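Local coordinates for seryl-tRNA synthetase, cytoplasmic (Candida albicans, PDB 3QNE) that catalyses the two-step attachment of serine to tRNA(Ser), activating the amino acid with ATP and working as a class II synthetase homodimer whose tRNA binds across both subunits, at the interface of chains A and B. Sequence-based numbering; all coordinates share one arbitrary frame. Chains: chain A/B, Seryl-tRNA synthetase, cytoplasmic.

The interface of chains A and B. Residues chain A 165, 168, 171-172, 179; chain B 253-256, 258.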
ATOM      1  N   ASP A 165      -2.632  15.801   8.792  1.00 13.86           N
ATOM      2  CA  ASP A 165      -1.486  16.666   8.590  1.00 16.49           C
ATOM      3  C   ASP A 165      -1.066  16.707   7.126  1.00 21.72           C
ATOM      4  O   ASP A 165      -0.233  15.907   6.684  1.00 23.67           O
ATOM      5  CB  ASP A 165      -0.291  16.193   9.404  1.00 22.08           C
ATOM      6  CG  ASP A 165       0.656  17.325   9.730  1.00 29.91           C
ATOM      7  OD1 ASP A 165       0.918  18.214   8.849  1.00 25.01           O
ATOM      8  OD2 ASP A 165       1.108  17.337  10.888  1.00 26.94           O
ATOM      9  N   ARG A 168       3.061  18.214   6.829  1.00 16.64           N
ATOM     10  CA  ARG A 168       4.096  17.213   6.997  1.00 20.03           C
ATOM     11  C   ARG A 168       3.930  16.084   5.950  1.00 19.30           C
ATOM     12  O   ARG A 168       4.901  15.499   5.484  1.00 21.54           O
ATOM     13  CB  ARG A 168       4.049  16.665   8.427  1.00 16.76           C
ATOM     14  CG  ARG A 168       4.280  17.768   9.489  1.00 20.66           C
ATOM     15  CD  ARG A 168       4.295  17.181  10.884  1.00 23.48           C
ATOM     16  NE  ARG A 168       4.772  18.116  11.904  1.00 21.70           N
ATOM     17  CZ  ARG A 168       3.975  18.800  12.717  1.00 27.75           C
ATOM     18  NH1 ARG A 168       2.654  18.662  12.618  1.00 27.68           N
ATOM     19  NH2 ARG A 168       4.491  19.606  13.646  1.00 25.46           N
ATOM     20  N   ARG A 171       5.581  17.173   2.750  1.00 21.23           N
ATOM     21  CA  ARG A 171       7.032  17.141   2.878  1.00 23.07           C
ATOM     22  C   ARG A 171       7.570  15.736   2.665  1.00 30.42           C
ATOM     23  O   ARG A 171       8.594  15.556   2.022  1.00 27.72           O
ATOM     24  CB  ARG A 171       7.482  17.637   4.244  1.00 25.82           C
ATOM     25  CG  ARG A 171       8.996  17.799   4.337  1.00 36.49           C
ATOM     26  CD  ARG A 171       9.400  18.574   5.599  1.00 42.93           C
ATOM     27  NE  ARG A 171       8.617  18.177   6.771  1.00 43.61           N
ATOM     28  CZ  ARG A 171       8.739  17.011   7.414  1.00 44.18           C
ATOM     29  NH1 ARG A 171       9.624  16.088   7.018  1.00 27.82           N
ATOM     30  NH2 ARG A 171       7.961  16.766   8.466  1.00 43.52           N
ATOM     31  N   ILE A 172       6.869  14.742   3.213  1.00 19.16           N
ATOM     32  CA  ILE A 172       7.360  13.377   3.185  1.00 20.78           C
ATOM     33  C   ILE A 172       7.100  12.584   1.893  1.00 21.63           C
ATOM     34  O   ILE A 172       7.944  11.780   1.473  1.00 19.56           O
ATOM     35  CB  ILE A 172       6.883  12.632   4.455  1.00 29.96           C
ATOM     36  CG1 ILE A 172       7.793  13.068   5.622  1.00 33.76           C
ATOM     37  CG2 ILE A 172       6.931  11.144   4.249  1.00 29.18           C
ATOM     38  CD1 ILE A 172       7.136  13.119   6.980  1.00 29.88           C
ATOM     39  N   PHE A 179      -0.837  12.627   6.554  1.00 13.42           N
ATOM     40  CA  PHE A 179      -1.035  11.665   7.639  1.00 14.72           C
ATOM     41  C   PHE A 179      -2.449  11.875   8.153  1.00 15.49           C
ATOM     42  O   PHE A 179      -2.950  12.994   8.107  1.00 19.23           O
ATOM     43  CB  PHE A 179      -0.115  11.986   8.807  1.00 13.80           C
ATOM     44  CG  PHE A 179       1.347  11.733   8.543  1.00 17.63           C
ATOM     45  CD1 PHE A 179       2.002  10.692   9.196  1.00 14.41           C
ATOM     46  CD2 PHE A 179       2.071  12.556   7.678  1.00 22.47           C
ATOM     47  CE1 PHE A 179       3.378  10.464   8.985  1.00 18.72           C
ATOM     48  CE2 PHE A 179       3.441  12.343   7.455  1.00 22.85           C
ATOM     49  CZ  PHE A 179       4.097  11.305   8.108  1.00 21.89           C
TER
ATOM     50  N   ALA B 253      10.372  10.909  10.241  1.00 19.24           N
ATOM     51  CA  ALA B 253      10.584  12.172   9.538  1.00 18.99           C
ATOM     52  C   ALA B 253       9.468  13.197   9.795  1.00 22.92           C
ATOM     53  O   ALA B 253       9.543  14.340   9.360  1.00 21.56           O
ATOM     54  CB  ALA B 253      10.757  11.921   8.051  1.00 20.57           C
ATOM     55  N   TYR B 254       8.448  12.795  10.538  1.00 19.62           N
ATOM     56  CA  TYR B 254       7.293  13.663  10.785  1.00 18.84           C
ATOM     57  C   TYR B 254       7.718  15.024  11.347  1.00 23.63           C
ATOM     58  O   TYR B 254       7.202  16.067  10.938  1.00 22.11           O
ATOM     59  CB  TYR B 254       6.352  12.968  11.763  1.00 17.63           C
ATOM     60  CG  TYR B 254       4.984  13.598  12.001  1.00 19.13           C
ATOM     61  CD1 TYR B 254       3.976  13.533  11.040  1.00 16.28           C
ATOM     62  CD2 TYR B 254       4.684  14.197  13.222  1.00 22.30           C
ATOM     63  CE1 TYR B 254       2.699  14.066  11.291  1.00 17.09           C
ATOM     64  CE2 TYR B 254       3.418  14.718  13.483  1.00 22.96           C
ATOM     65  CZ  TYR B 254       2.437  14.644  12.514  1.00 21.74           C
ATOM     66  OH  TYR B 254       1.210  15.182  12.788  1.00 26.70           O
ATOM     67  N   HIS B 255       8.663  15.019  12.282  1.00 18.97           N
ATOM     68  CA  HIS B 255       9.106  16.273  12.895  1.00 17.26           C
ATOM     69  C   HIS B 255      10.431  16.778  12.310  1.00 21.16           C
ATOM     70  O   HIS B 255      11.109  17.589  12.944  1.00 20.07           O
ATOM     71  CB  HIS B 255       9.238  16.119  14.414  1.00 16.67           C
ATOM     72  CG  HIS B 255       7.928  15.977  15.125  1.00 20.21           C
ATOM     73  ND1 HIS B 255       7.004  17.001  15.189  1.00 24.90           N
ATOM     74  CD2 HIS B 255       7.388  14.936  15.805  1.00 20.40           C
ATOM     75  CE1 HIS B 255       5.946  16.590  15.870  1.00 27.92           C
ATOM     76  NE2 HIS B 255       6.150  15.342  16.249  1.00 23.56           N
ATOM     77  N   ALA B 256      10.813  16.289  11.124  1.00 20.57           N
ATOM     78  CA  ALA B 256      12.065  16.738  10.500  1.00 22.11           C
ATOM     79  C   ALA B 256      12.072  18.262  10.464  1.00 21.67           C
ATOM     80  O   ALA B 256      11.044  18.878  10.160  1.00 20.02           O
ATOM     81  CB  ALA B 256      12.214  16.189   9.063  1.00 18.92           C
ATOM     82  N   GLU B 258      12.175  20.421  12.764  1.00 23.79           N
ATOM     83  CA  GLU B 258      11.449  21.074  13.853  1.00 24.33           C
ATOM     84  C   GLU B 258      12.307  21.089  15.114  1.00 27.87           C
ATOM     85  O   GLU B 258      13.350  20.447  15.180  1.00 23.33           O
ATOM     86  CB  GLU B 258      10.090  20.394  14.098  1.00 21.99           C
ATOM     87  CG  GLU B 258       9.152  20.552  12.888  1.00 23.10           C
ATOM     88  CD  GLU B 258       7.823  19.817  13.051  1.00 26.83           C
ATOM     89  OE1 GLU B 258       7.374  19.618  14.190  1.00 28.31           O
ATOM     90  OE2 GLU B 258       7.227  19.445  12.029  1.00 36.78           O
TER
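Carboxylate oxygen OE1 of B:Glu258 is gripped from opposite faces of its plane, by A:Arg168 of the other subunit and by B:His255 of its own. NH2 of A:Arg168 reaches OE1 over 2.9 Å in a nearly straight bond (168° at H), while the N-H at ND1 of B:His255 comes in the plane of its imidazole. The second oxygen, OE2, turns its syn lone pair to NE of A:Arg168 at 2.8 Å, completing a side-on, two-nitrogen salt bridge that an arginine can offer through NE and one NH. The remaining nitrogen of A:Arg168, NH1, donates in plane to OD2 of A:Asp165 at 2.7 Å; bonds to two carboxylates hold the guanidinium and should restrict its rotation. A:Asp165 OD1 accepts the backbone N-H of A:Arg168 from above the carboxylate plane, capping the N-terminal end of helix 166-173. OD2 also lies 2.9 Å from the phenol OH of B:Tyr254, a hydrogen bond across the dimer. A carboxylate suits both acidic positions because its two oxygens can serve several donors.

B:Tyr254 suits its place by being flat, apolar in the middle and polar at the tip. With CG anti to the backbone N, its ring presents one face to CD of A:Arg168, 3.4 Å from the centroid in a CH-pi contact. The ring edge at CD1 meets the apolar face of A:Phe179, which suits such an edge, the planes turned 71° apart. A:Ile172 adds its CD1 tip against the end of helix 248-254. This patch, repeated by the two-fold axis, helps hold the homodimer together.

A:Arg171 grips that helix end, where a helix dipole would favour a positive group. CB of B:Ala256 lies beside NH1, and a side chain this small probably leaves the guanidinium room. The arginine chain bends at chi3 (41°) and presents the guanidinium end-on to the carbonyl O of B:Ala253, which accepts from NH1 at 2.9 Å and from NH2 at 3.0 Å, the latter within the carbonyl plane.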